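Local coordinates for putative hyaluronoglucosaminidase (Clostridium perfringens, PDB 6PWI), which probably hydrolyses N-acetylhexosaminides through a family 84 catalytic barrel, held here with the N-terminal domain and following helices of a longer, probably cell-wall-attached protein, at residues 73-78 and 156-161; 124-129 and 147-152; 284-289 and 319-324; 457-462 and 469-474. All coordinates share one frame; numbering follows the deposited sequence.

Contact 1. Residues 73-78 and 156-161; sequences LEVLSI and AIFNQL
V75 and I78 of helix 66-78 meet F158 on helix 144-158 and N159 just after it in the chain. The two helices belong to the N-terminal alpha/beta domain, whose sequence matches domain 2 of the family 20 glycoside hydrolases, and this contact joins them beside its mixed sheet.

Apolar packing comes first. The side chains of V75 and F158 cross at about a right angle, and V75 lays its CG1 methyl over one face of the ring in a CH-pi contact, 4.1 Å from the centroid and 29° off the normal. That methyl stands anti to the backbone N (chi1 162°), which directs it at the ring, while the other branch, CG2, packs against I151 of helix 144-158. I78, one turn further on, brings CG2 to 4.1 Å from CB of F158. Beyond this pair the ring continues into the domain interior, touching F96 of strand 94-100 and L166 of strand 165-175; a large aromatic suits a place where helix meets helix and sheet together.

Polar groups share the border only through van der Waals contact. The carbonyl O of V75 lies 3.5 Å from CD2 of F158. Near the surface, N159 ends the packing with an amide that tolerates water on one side and hydrocarbon on the other: its OD1 sits 3.6 Å from CD1 of I78.

Contact 2. Residues 124-129 and 147-152; sequences NHDAHV and AFYGIT. With EDO (1,2-ethanediol), chain I.
H128 sets its imidazole against G150, and this is the tightly packed, buried part of the contact. One ring face lies over the backbone of helix 147-152, with N of G150 3.4 Å above the ring plane and displaced toward the rim. CD2 of H128 lies 3.2 Å from CA of G150; glycine suits the place because it puts no side chain between ring and helix. CE1 reaches CB of Y149 at 3.8 Å. The ring's rotation is fixed within its own segment: with chi1 at 66°, CG sits between the backbone N and the carbonyl carbon, and ND1 donates an almost straight bond (176°) in the ring plane to O of D126.

The helix here packs on the sheet of the N-terminal alpha/beta domain, covering strand 127-133, which the chain enters through a type II turn from N124 to A127. D126 takes the positive-phi position of that turn.

At the turn itself the contact is looser and wetter. D126 meets the edge of the Y149 ring, OD1 lying 3.4 Å from CE2, with the carboxylate and ring planes 76° apart. A water links the same OD1 to OH of Y149, while R180 forms a salt bridge with OD2 and a cation-pi contact with the Y149 ring. Outermost, ND1 of exposed H125 makes a weak hydrogen bond with O1 of a 1,2-ethanediol, probably from the crystallisation liquor, whose O2 accepts from N of D126 at 3.2 Å.

Contact 3. Residues 284-289 and 319-324; sequences QLYSVG and LQKGDV
Y286 reaches from the last turn of helix 268-286 to K321, D323 and V324, where helix 304-321 gives way to loop. Its CB leaves the helix pointing at the other segment, and CG stands anti to the backbone N (chi1 -173°), carrying the ring straight across. Along one edge CD1 and then CE1 run past V324, whose CG2 lies in the ring plane 3.5 Å from CE1. Over one face lies K321. A bend at chi2 (-91°) lays its chain over the ring, CD 3.8 Å from the Y286 ring centroid in a CH-pi contact and NZ, 4.2 Å from the same centroid, making a cation-pi contact above CD2 and CE2. Lysine fits here because its methylenes pack on the ring while its charge goes on to a salt bridge with E283.

Both helices belong to the outer layer of the beta/alpha barrel and flank strand 293-296; a Schellman motif with G289 at C-prime ends the first, and G322, with positive phi, takes the chain out of the second.

At the tip, CZ of Y286 passes 3.5 Å from OD1 of D323, and OH donates to that oxygen on its syn lone pair at 2.5 Å. Ring and carboxylate planes stand 63° apart. OD2 of D323 pairs with R291, which also makes a cation-pi contact with the tyrosine ring.

Contact 4. Residues 457-462 and 469-474; sequences DSFKYI and ELYTFA
F459 is the central side chain of this contact, meeting L470, Y471 and A474 between helices 451-462 and 467-475, two successive helices joined by a short loop that follow the barrel and lead to the C-terminal helices. The axes of segments 457-462 and 469-474 approach to 9.3 Å, with 126° between their directions, a steeply inclined crossing.

In the first shell the F459 ring lies flat against the second helix, with CA of Y471 centred over one face, 3.8 Å from the centroid. L470 meets the ring's edge, its CG 3.8 Å from CD1, and CB of the small A474 packs beside CZ of F459. The rings of F459 and Y471 meet obliquely, centroids 5.1 Å apart and planes at 31°. I462, one turn after F459, extends the apolar seam to CD2 of L470.

The next shell holds these groups in place. W455 packs edge-to-face with both aromatic rings, and V434 of helix 433-444 touches F459 and I462, while M405 closes in on L470 and A474. Across the F459 ring from Y471, OG of S458 lies over the opposite face, 3.6 Å above its plane, with its own bond going to O of W455.

From the N terminus, contact 1 opens first, bringing helix 66-78 to the end of helix 144-158 across 77 intervening residues that include four strands of the mixed sheet. Contact 2 both opens and closes within that span, on a loop of 17 residues through strand 136-141 to the start of helix 144-158. The two share helix 144-158 and touch where CG2 of V75 packs 3.6 Å from O of I151, so one helix serves both a helix and a strand. Contacts 3 and 4 follow in series. Contact 3 joins two successive outer helices of the barrel; contact 4 closes the short connection between helices 451-462 and 467-475 and lies on the opposite side of the chain's centre from contact 3, their centres about 39 Å apart.

Contact 1. Residues 73-78 and 156-161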
loop_
_atom_site.group_PDB
_atom_site.type_symbol
_atom_site.label_atom_id
_atom_site.label_comp_id
_atom_site.label_asym_id
_atom_site.label_seq_id
_atom_site.Cartn_x
_atom_site.Cartn_y
_atom_site.Cartn_z
ATOM N N LEU A 73 13.137 17.400 -11.663
ATOM C CA LEU A 73 12.782 18.808 -11.614
ATOM C C LEU A 73 11.884 19.103 -10.411
ATOM O O LEU A 73 12.001 20.174 -9.818
ATOM C CB LEU A 73 12.168 19.245 -12.949
ATOM C CG LEU A 73 13.093 19.097 -14.162
ATOM C CD1 LEU A 73 12.471 19.679 -15.424
ATOM C CD2 LEU A 73 14.457 19.717 -13.906
ATOM N N GLU A 74 11.014 18.145 -10.050
ATOM C CA GLU A 74 10.265 18.157 -8.800
ATOM C C GLU A 74 11.232 18.263 -7.625
ATOM O O GLU A 74 11.034 19.057 -6.707
ATOM C CB GLU A 74 9.539 16.826 -8.601
ATOM C CG GLU A 74 8.029 16.880 -8.749
ATOM C CD GLU A 74 7.342 15.630 -8.211
ATOM O OE1 GLU A 74 7.188 15.527 -6.974
ATOM O OE2 GLU A 74 6.988 14.744 -9.025
ATOM N N VAL A 75 12.280 17.438 -7.659
ATOM C CA VAL A 75 13.232 17.371 -6.564
ATOM C C VAL A 75 13.969 18.703 -6.434
ATOM O O VAL A 75 14.203 19.163 -5.319
ATOM C CB VAL A 75 14.182 16.167 -6.716
ATOM C CG1 VAL A 75 15.430 16.299 -5.858
ATOM C CG2 VAL A 75 13.461 14.862 -6.416
ATOM N N LEU A 76 14.310 19.328 -7.568
ATOM C CA LEU A 76 15.047 20.585 -7.537
ATOM C C LEU A 76 14.199 21.700 -6.922
ATOM O O LEU A 76 14.715 22.517 -6.154
ATOM C CB LEU A 76 15.514 20.970 -8.945
ATOM C CG LEU A 76 16.606 20.095 -9.557
ATOM C CD1 LEU A 76 17.202 20.763 -10.784
ATOM C CD2 LEU A 76 17.694 19.787 -8.545
ATOM N N SER A 77 12.901 21.726 -7.257
ATOM C CA SER A 77 12.031 22.813 -6.834
ATOM C C SER A 77 11.656 22.719 -5.350
ATOM O O SER A 77 11.175 23.693 -4.778
ATOM C CB SER A 77 10.820 22.935 -7.720
ATOM O OG SER A 77 9.935 21.855 -7.498
ATOM N N ILE A 78 11.902 21.562 -4.718
ATOM C CA ILE A 78 11.703 21.416 -3.283
ATOM C C ILE A 78 12.621 22.389 -2.544
ATOM O O ILE A 78 12.234 22.917 -1.506
ATOM C CB ILE A 78 11.862 19.948 -2.822
ATOM C CG1 ILE A 78 10.578 19.150 -3.079
ATOM C CG2 ILE A 78 12.287 19.860 -1.362
ATOM C CD1 ILE A 78 10.764 17.648 -3.089
ATOM N N ALA A 156 12.991 12.035 -1.037
ATOM C CA ALA A 156 12.848 11.768 0.381
ATOM C C ALA A 156 13.924 12.531 1.156
ATOM O O ALA A 156 13.641 13.098 2.212
ATOM C CB ALA A 156 12.892 10.280 0.637
ATOM N N ILE A 157 15.149 12.573 0.611
ATOM C CA ILE A 157 16.250 13.221 1.307
ATOM C C ILE A 157 15.994 14.726 1.371
ATOM O O ILE A 157 16.122 15.339 2.432
ATOM C CB ILE A 157 17.616 12.868 0.678
ATOM C CG1 ILE A 157 17.951 11.384 0.867
ATOM C CG2 ILE A 157 18.706 13.760 1.257
ATOM C CD1 ILE A 157 19.284 10.951 0.293
ATOM N N PHE A 158 15.587 15.300 0.232
ATOM C CA PHE A 158 15.470 16.744 0.094
ATOM C C PHE A 158 14.333 17.281 0.965
ATOM O O PHE A 158 14.403 18.414 1.439
ATOM C CB PHE A 158 15.374 17.151 -1.380
ATOM C CG PHE A 158 16.689 17.327 -2.109
ATOM C CD1 PHE A 158 17.795 16.539 -1.812
ATOM C CD2 PHE A 158 16.818 18.269 -3.120
ATOM C CE1 PHE A 158 18.994 16.700 -2.492
ATOM C CE2 PHE A 158 18.018 18.426 -3.801
ATOM C CZ PHE A 158 19.105 17.643 -3.485
ATOM N N ASN A 159 13.309 16.452 1.200
ATOM C CA ASN A 159 12.141 16.862 1.967
ATOM C C ASN A 159 12.470 17.007 3.455
ATOM O O ASN A 159 11.662 17.542 4.211
ATOM C CB ASN A 159 10.950 15.920 1.762
ATOM C CG ASN A 159 10.068 16.320 0.601
ATOM O OD1 ASN A 159 9.853 17.504 0.359
ATOM N ND2 ASN A 159 9.549 15.341 -0.123
ATOM N N GLN A 160 13.650 16.535 3.877
ATOM C CA GLN A 160 13.987 16.561 5.293
ATOM C C GLN A 160 15.258 17.376 5.540
ATOM O O GLN A 160 15.772 17.389 6.654
ATOM C CB GLN A 160 14.037 15.143 5.869
ATOM C CG GLN A 160 15.203 14.315 5.354
ATOM C CD GLN A 160 15.165 12.873 5.796
ATOM O OE1 GLN A 160 15.594 12.524 6.894
ATOM N NE2 GLN A 160 14.692 12.006 4.912
ATOM N N LEU A 161 15.751 18.079 4.514
ATOM C CA LEU A 161 16.944 18.901 4.662
ATOM C C LEU A 161 16.595 20.204 5.381
ATOM O O LEU A 161 15.728 20.952 4.933
ATOM C CB LEU A 161 17.553 19.182 3.284
ATOM C CG LEU A 161 18.408 18.061 2.695
ATOM C CD1 LEU A 161 19.078 18.512 1.405
ATOM C CD2 LEU A 161 19.449 17.579 3.695
#

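Contact 2. Residues 124-129 and 147-152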
loop_
_atom_site.group_PDB
_atom_site.type_symbol
_atom_site.label_atom_id
_atom_site.label_comp_id
_atom_site.label_asym_id
_atom_site.label_seq_id
_atom_site.Cartn_x
_atom_site.Cartn_y
_atom_site.Cartn_z
ATOM N N ASN A 124 20.161 -7.270 -9.882
ATOM C CA ASN A 124 19.019 -7.235 -8.977
ATOM C C ASN A 124 17.860 -6.432 -9.567
ATOM O O ASN A 124 18.060 -5.614 -10.468
ATOM C CB ASN A 124 19.403 -6.648 -7.619
ATOM C CG ASN A 124 20.346 -7.543 -6.849
ATOM O OD1 ASN A 124 20.335 -8.755 -7.032
ATOM N ND2 ASN A 124 21.164 -6.955 -5.991
ATOM N N HIS A 125 16.650 -6.661 -9.031
ATOM C CA HIS A 125 15.459 -5.942 -9.453
ATOM C C HIS A 125 15.582 -4.456 -9.119
ATOM O O HIS A 125 15.950 -4.098 -7.998
ATOM C CB HIS A 125 14.190 -6.507 -8.797
ATOM C CG HIS A 125 13.934 -7.956 -9.039
ATOM N ND1 HIS A 125 13.790 -8.484 -10.309
ATOM C CD2 HIS A 125 13.760 -8.982 -8.175
ATOM C CE1 HIS A 125 13.560 -9.780 -10.218
ATOM N NE2 HIS A 125 13.541 -10.109 -8.919
ATOM N N ASP A 126 15.264 -3.609 -10.109
ATOM C CA ASP A 126 15.128 -2.168 -9.941
ATOM C C ASP A 126 16.421 -1.555 -9.390
ATOM O O ASP A 126 16.391 -0.499 -8.753
ATOM C CB ASP A 126 13.885 -1.826 -9.106
ATOM C CG ASP A 126 12.572 -2.264 -9.744
ATOM O OD1 ASP A 126 12.435 -2.101 -10.975
ATOM O OD2 ASP A 126 11.687 -2.757 -9.006
ATOM N N ALA A 127 17.556 -2.214 -9.661
ATOM C CA ALA A 127 18.826 -1.853 -9.051
ATOM C C ALA A 127 19.255 -0.455 -9.490
ATOM O O ALA A 127 19.139 -0.104 -10.666
ATOM C CB ALA A 127 19.875 -2.885 -9.391
ATOM N N HIS A 128 19.759 0.330 -8.533
ATOM C CA HIS A 128 20.267 1.653 -8.840
ATOM C C HIS A 128 21.205 2.119 -7.731
ATOM O O HIS A 128 21.229 1.544 -6.648
ATOM C CB HIS A 128 19.112 2.642 -9.051
ATOM C CG HIS A 128 18.309 2.888 -7.816
ATOM N ND1 HIS A 128 17.294 2.040 -7.413
ATOM C CD2 HIS A 128 18.382 3.861 -6.881
ATOM C CE1 HIS A 128 16.768 2.491 -6.293
ATOM N NE2 HIS A 128 17.415 3.610 -5.943
ATOM N N VAL A 129 21.947 3.194 -8.022
ATOM C CA VAL A 129 22.939 3.765 -7.130
ATOM C C VAL A 129 22.694 5.266 -7.048
ATOM O O VAL A 129 22.444 5.907 -8.065
ATOM C CB VAL A 129 24.354 3.471 -7.662
ATOM C CG1 VAL A 129 25.417 4.302 -6.959
ATOM C CG2 VAL A 129 24.688 1.987 -7.598
ATOM N N ALA A 147 16.324 4.531 -12.416
ATOM C CA ALA A 147 16.857 5.866 -12.201
ATOM C C ALA A 147 15.817 6.698 -11.457
ATOM O O ALA A 147 16.152 7.414 -10.517
ATOM C CB ALA A 147 17.278 6.509 -13.505
ATOM N N PHE A 148 14.555 6.561 -11.884
ATOM C CA PHE A 148 13.409 7.198 -11.257
ATOM C C PHE A 148 13.359 6.887 -9.757
ATOM O O PHE A 148 13.255 7.807 -8.948
ATOM C CB PHE A 148 12.127 6.768 -11.972
ATOM C CG PHE A 148 10.874 7.491 -11.552
ATOM C CD1 PHE A 148 10.367 8.534 -12.314
ATOM C CD2 PHE A 148 10.179 7.105 -10.419
ATOM C CE1 PHE A 148 9.200 9.186 -11.941
ATOM C CE2 PHE A 148 9.017 7.761 -10.042
ATOM C CZ PHE A 148 8.525 8.798 -10.805
ATOM N N TYR A 149 13.443 5.599 -9.387
ATOM C CA TYR A 149 13.480 5.216 -7.979
ATOM C C TYR A 149 14.623 5.925 -7.245
ATOM O O TYR A 149 14.427 6.410 -6.127
ATOM C CB TYR A 149 13.542 3.696 -7.795
ATOM C CG TYR A 149 12.476 2.937 -8.544
ATOM C CD1 TYR A 149 11.174 3.412 -8.613
ATOM C CD2 TYR A 149 12.772 1.749 -9.197
ATOM C CE1 TYR A 149 10.194 2.737 -9.320
ATOM C CE2 TYR A 149 11.797 1.057 -9.902
ATOM C CZ TYR A 149 10.505 1.554 -9.964
ATOM O OH TYR A 149 9.537 0.883 -10.658
ATOM N N GLY A 150 15.806 5.984 -7.881
ATOM C CA GLY A 150 16.940 6.704 -7.327
ATOM C C GLY A 150 16.584 8.151 -6.992
ATOM O O GLY A 150 16.880 8.640 -5.900
ATOM N N ILE A 151 15.910 8.815 -7.936
ATOM C CA ILE A 151 15.552 10.215 -7.790
ATOM C C ILE A 151 14.490 10.376 -6.700
ATOM O O ILE A 151 14.455 11.405 -6.024
ATOM C CB ILE A 151 15.113 10.809 -9.144
ATOM C CG1 ILE A 151 16.228 10.708 -10.190
ATOM C CG2 ILE A 151 14.628 12.241 -8.978
ATOM C CD1 ILE A 151 15.767 10.974 -11.603
ATOM N N THR A 152 13.640 9.354 -6.529
ATOM C CA THR A 152 12.634 9.347 -5.477
ATOM C C THR A 152 13.324 9.303 -4.115
ATOM O O THR A 152 12.881 9.964 -3.177
ATOM C CB THR A 152 11.599 8.222 -5.655
ATOM O OG1 THR A 152 10.905 8.403 -6.892
ATOM C CG2 THR A 152 10.584 8.161 -4.532
HETATM C C1 EDO I . 13.847 -7.067 -13.735
HETATM O O1 EDO I . 15.131 -7.410 -13.257
HETATM C C2 EDO I . 13.483 -5.707 -13.285
HETATM O O2 EDO I . 14.628 -4.966 -12.908
HETATM O O HOH W 1 10.019 -1.549 -11.356
#

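Contact 3. Residues 284-289 and 319-324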
loop_
_atom_site.group_PDB
_atom_site.type_symbol
_atom_site.label_atom_id
_atom_site.label_comp_id
_atom_site.label_asym_id
_atom_site.label_seq_id
_atom_site.Cartn_x
_atom_site.Cartn_y
_atom_site.Cartn_z
ATOM N N GLN A 284 -7.318 -0.729 -27.558
ATOM C CA GLN A 284 -7.991 0.484 -27.115
ATOM C C GLN A 284 -7.309 1.028 -25.859
ATOM O O GLN A 284 -7.019 2.222 -25.784
ATOM C CB GLN A 284 -9.497 0.271 -26.917
ATOM C CG GLN A 284 -10.261 1.576 -26.704
ATOM C CD GLN A 284 -11.656 1.439 -26.133
ATOM O OE1 GLN A 284 -11.994 0.472 -25.449
ATOM N NE2 GLN A 284 -12.483 2.436 -26.391
ATOM N N LEU A 285 -7.040 0.148 -24.884
ATOM C CA LEU A 285 -6.355 0.574 -23.672
ATOM C C LEU A 285 -4.926 0.987 -24.014
ATOM O O LEU A 285 -4.443 1.980 -23.473
ATOM C CB LEU A 285 -6.378 -0.537 -22.616
ATOM C CG LEU A 285 -7.620 -0.627 -21.723
ATOM C CD1 LEU A 285 -8.011 0.722 -21.144
ATOM C CD2 LEU A 285 -8.791 -1.256 -22.451
ATOM N N TYR A 286 -4.274 0.240 -24.923
ATOM C CA TYR A 286 -2.902 0.510 -25.339
ATOM C C TYR A 286 -2.793 1.924 -25.904
ATOM O O TYR A 286 -1.775 2.594 -25.715
ATOM C CB TYR A 286 -2.420 -0.491 -26.397
ATOM C CG TYR A 286 -0.957 -0.362 -26.755
ATOM C CD1 TYR A 286 0.009 -1.103 -26.091
ATOM C CD2 TYR A 286 -0.527 0.502 -27.755
ATOM C CE1 TYR A 286 1.355 -0.979 -26.406
ATOM C CE2 TYR A 286 0.815 0.646 -28.077
ATOM C CZ TYR A 286 1.760 -0.104 -27.402
ATOM O OH TYR A 286 3.086 0.019 -27.699
ATOM N N SER A 287 -3.866 2.358 -26.585
ATOM C CA SER A 287 -3.909 3.627 -27.294
ATOM C C SER A 287 -3.978 4.803 -26.321
ATOM O O SER A 287 -3.704 5.934 -26.708
ATOM C CB SER A 287 -5.045 3.653 -28.289
ATOM O OG SER A 287 -6.263 4.024 -27.666
ATOM N N VAL A 288 -4.349 4.553 -25.061
ATOM C CA VAL A 288 -4.329 5.636 -24.090
ATOM C C VAL A 288 -3.154 5.486 -23.123
ATOM O O VAL A 288 -3.055 6.258 -22.176
ATOM C CB VAL A 288 -5.679 5.849 -23.373
ATOM C CG1 VAL A 288 -6.745 6.383 -24.315
ATOM C CG2 VAL A 288 -6.178 4.603 -22.654
ATOM N N GLY A 289 -2.264 4.509 -23.363
ATOM C CA GLY A 289 -0.977 4.473 -22.676
ATOM C C GLY A 289 -0.770 3.280 -21.735
ATOM O O GLY A 289 0.300 3.145 -21.147
ATOM N N LEU A 319 4.595 -9.516 -27.393
ATOM C CA LEU A 319 5.959 -9.453 -27.891
ATOM C C LEU A 319 6.024 -8.614 -29.172
ATOM O O LEU A 319 7.032 -7.950 -29.413
ATOM C CB LEU A 319 6.507 -10.873 -28.084
ATOM C CG LEU A 319 6.795 -11.653 -26.798
ATOM C CD1 LEU A 319 7.301 -13.053 -27.109
ATOM C CD2 LEU A 319 7.778 -10.909 -25.900
ATOM N N GLN A 320 4.943 -8.624 -29.970
ATOM C CA GLN A 320 4.844 -7.786 -31.158
ATOM C C GLN A 320 4.918 -6.304 -30.783
ATOM O O GLN A 320 5.535 -5.511 -31.488
ATOM C CB GLN A 320 3.530 -8.020 -31.903
ATOM C CG GLN A 320 3.521 -9.260 -32.781
ATOM C CD GLN A 320 2.141 -9.560 -33.320
ATOM O OE1 GLN A 320 1.142 -8.954 -32.924
ATOM N NE2 GLN A 320 2.071 -10.511 -34.238
ATOM N N LYS A 321 4.273 -5.937 -29.675
ATOM C CA LYS A 321 4.160 -4.542 -29.285
ATOM C C LYS A 321 5.497 -4.009 -28.777
ATOM O O LYS A 321 5.767 -2.819 -28.895
ATOM C CB LYS A 321 3.023 -4.387 -28.273
ATOM C CG LYS A 321 1.627 -4.525 -28.866
ATOM C CD LYS A 321 1.089 -3.191 -29.300
ATOM C CE LYS A 321 0.120 -3.278 -30.455
ATOM N NZ LYS A 321 -0.389 -1.929 -30.794
ATOM N N GLY A 322 6.318 -4.883 -28.187
ATOM C CA GLY A 322 7.687 -4.538 -27.836
ATOM C C GLY A 322 7.849 -3.810 -26.501
ATOM O O GLY A 322 8.887 -3.939 -25.861
ATOM N N ASP A 323 6.847 -3.028 -26.078
ATOM C CA ASP A 323 7.010 -2.219 -24.877
ATOM C C ASP A 323 5.928 -2.528 -23.836
ATOM O O ASP A 323 5.631 -1.689 -22.983
ATOM C CB ASP A 323 7.108 -0.728 -25.222
ATOM C CG ASP A 323 5.835 -0.146 -25.818
ATOM O OD1 ASP A 323 5.023 -0.927 -26.357
ATOM O OD2 ASP A 323 5.655 1.086 -25.734
ATOM N N VAL A 324 5.349 -3.734 -23.895
ATOM C CA VAL A 324 4.343 -4.134 -22.924
ATOM C C VAL A 324 4.974 -5.091 -21.910
ATOM O O VAL A 324 5.471 -6.154 -22.272
ATOM C CB VAL A 324 3.095 -4.734 -23.606
ATOM C CG1 VAL A 324 2.068 -5.242 -22.602
ATOM C CG2 VAL A 324 2.449 -3.735 -24.546
#

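Contact 4. Residues 457-462 and 469-474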
loop_
_atom_site.group_PDB
_atom_site.type_symbol
_atom_site.label_atom_id
_atom_site.label_comp_id
_atom_site.label_asym_id
_atom_site.label_seq_id
_atom_site.Cartn_x
_atom_site.Cartn_y
_atom_site.Cartn_z
ATOM N N ASP A 457 6.397 5.205 11.554
ATOM C CA ASP A 457 7.060 6.230 10.764
ATOM C C ASP A 457 6.152 6.703 9.634
ATOM O O ASP A 457 6.308 7.820 9.151
ATOM C CB ASP A 457 8.434 5.779 10.262
ATOM C CG ASP A 457 9.469 5.645 11.366
ATOM O OD1 ASP A 457 9.263 6.248 12.445
ATOM O OD2 ASP A 457 10.465 4.924 11.147
ATOM N N SER A 458 5.197 5.856 9.240
ATOM C CA SER A 458 4.358 6.122 8.087
ATOM C C SER A 458 3.467 7.345 8.299
ATOM O O SER A 458 3.227 8.097 7.355
ATOM C CB SER A 458 3.554 4.907 7.712
ATOM O OG SER A 458 2.554 4.631 8.679
ATOM N N PHE A 459 2.991 7.559 9.531
ATOM C CA PHE A 459 1.954 8.559 9.748
ATOM C C PHE A 459 2.402 9.957 9.317
ATOM O O PHE A 459 1.592 10.723 8.800
ATOM C CB PHE A 459 1.312 8.426 11.135
ATOM C CG PHE A 459 0.540 7.137 11.256
ATOM C CD1 PHE A 459 -0.752 7.026 10.755
ATOM C CD2 PHE A 459 1.152 6.007 11.783
ATOM C CE1 PHE A 459 -1.426 5.815 10.804
ATOM C CE2 PHE A 459 0.474 4.800 11.839
ATOM C CZ PHE A 459 -0.810 4.708 11.347
ATOM N N LYS A 460 3.688 10.278 9.488
ATOM C CA LYS A 460 4.157 11.609 9.129
ATOM C C LYS A 460 4.068 11.820 7.615
ATOM O O LYS A 460 3.871 12.945 7.160
ATOM C CB LYS A 460 5.553 11.902 9.691
ATOM C CG LYS A 460 6.713 11.207 8.990
ATOM C CD LYS A 460 8.068 11.498 9.608
ATOM C CE LYS A 460 8.389 10.601 10.782
ATOM N NZ LYS A 460 8.771 9.252 10.310
ATOM N N TYR A 461 4.186 10.733 6.844
ATOM C CA TYR A 461 4.107 10.797 5.393
ATOM C C TYR A 461 2.652 10.851 4.938
ATOM O O TYR A 461 2.327 11.550 3.983
ATOM C CB TYR A 461 4.824 9.603 4.767
ATOM C CG TYR A 461 6.282 9.551 5.124
ATOM C CD1 TYR A 461 7.194 10.393 4.506
ATOM C CD2 TYR A 461 6.742 8.690 6.113
ATOM C CE1 TYR A 461 8.538 10.364 4.844
ATOM C CE2 TYR A 461 8.084 8.652 6.463
ATOM C CZ TYR A 461 8.983 9.492 5.825
ATOM O OH TYR A 461 10.306 9.458 6.154
ATOM N N ILE A 462 1.787 10.100 5.625
ATOM C CA ILE A 462 0.394 10.011 5.229
ATOM C C ILE A 462 -0.303 11.324 5.560
ATOM O O ILE A 462 -1.108 11.808 4.769
ATOM C CB ILE A 462 -0.290 8.803 5.898
ATOM C CG1 ILE A 462 0.415 7.503 5.509
ATOM C CG2 ILE A 462 -1.783 8.778 5.584
ATOM C CD1 ILE A 462 0.011 6.317 6.339
ATOM N N GLU A 469 -2.209 12.458 15.737
ATOM C CA GLU A 469 -3.633 12.183 15.825
ATOM C C GLU A 469 -4.006 10.949 14.998
ATOM O O GLU A 469 -4.729 10.075 15.479
ATOM C CB GLU A 469 -4.449 13.404 15.394
ATOM C CG GLU A 469 -4.413 14.555 16.385
ATOM C CD GLU A 469 -3.169 15.432 16.342
ATOM O OE1 GLU A 469 -2.339 15.248 15.418
ATOM O OE2 GLU A 469 -3.025 16.300 17.239
ATOM N N LEU A 470 -3.518 10.874 13.751
ATOM C CA LEU A 470 -3.924 9.778 12.883
ATOM C C LEU A 470 -3.305 8.471 13.369
ATOM O O LEU A 470 -3.936 7.421 13.270
ATOM C CB LEU A 470 -3.548 10.074 11.430
ATOM C CG LEU A 470 -3.938 8.981 10.437
ATOM C CD1 LEU A 470 -5.454 8.792 10.393
ATOM C CD2 LEU A 470 -3.373 9.274 9.055
ATOM N N TYR A 471 -2.078 8.549 13.898
ATOM C CA TYR A 471 -1.452 7.425 14.575
ATOM C C TYR A 471 -2.305 6.971 15.764
ATOM O O TYR A 471 -2.521 5.775 15.937
ATOM C CB TYR A 471 -0.012 7.771 14.966
ATOM C CG TYR A 471 0.788 6.643 15.573
ATOM C CD1 TYR A 471 0.619 5.333 15.154
ATOM C CD2 TYR A 471 1.747 6.891 16.546
ATOM C CE1 TYR A 471 1.365 4.296 15.691
ATOM C CE2 TYR A 471 2.495 5.866 17.105
ATOM C CZ TYR A 471 2.305 4.564 16.673
ATOM O OH TYR A 471 3.042 3.542 17.203
ATOM N N THR A 472 -2.795 7.920 16.576
ATOM C CA THR A 472 -3.711 7.610 17.666
ATOM C C THR A 472 -4.916 6.820 17.150
ATOM O O THR A 472 -5.270 5.800 17.741
ATOM C CB THR A 472 -4.163 8.866 18.420
ATOM O OG1 THR A 472 -3.044 9.423 19.109
ATOM C CG2 THR A 472 -5.272 8.588 19.408
ATOM N N PHE A 473 -5.539 7.273 16.049
ATOM C CA PHE A 473 -6.684 6.546 15.510
ATOM C C PHE A 473 -6.285 5.139 15.062
ATOM O O PHE A 473 -7.048 4.189 15.255
ATOM C CB PHE A 473 -7.359 7.274 14.343
ATOM C CG PHE A 473 -7.763 8.704 14.598
ATOM C CD1 PHE A 473 -8.082 9.145 15.874
ATOM C CD2 PHE A 473 -7.849 9.606 13.548
ATOM C CE1 PHE A 473 -8.446 10.464 16.097
ATOM C CE2 PHE A 473 -8.221 10.923 13.767
ATOM C CZ PHE A 473 -8.520 11.350 15.043
ATOM N N ALA A 474 -5.097 5.012 14.454
ATOM C CA ALA A 474 -4.693 3.752 13.849
ATOM C C ALA A 474 -4.434 2.711 14.933
ATOM O O ALA A 474 -4.635 1.518 14.706
ATOM C CB ALA A 474 -3.496 3.942 12.952
#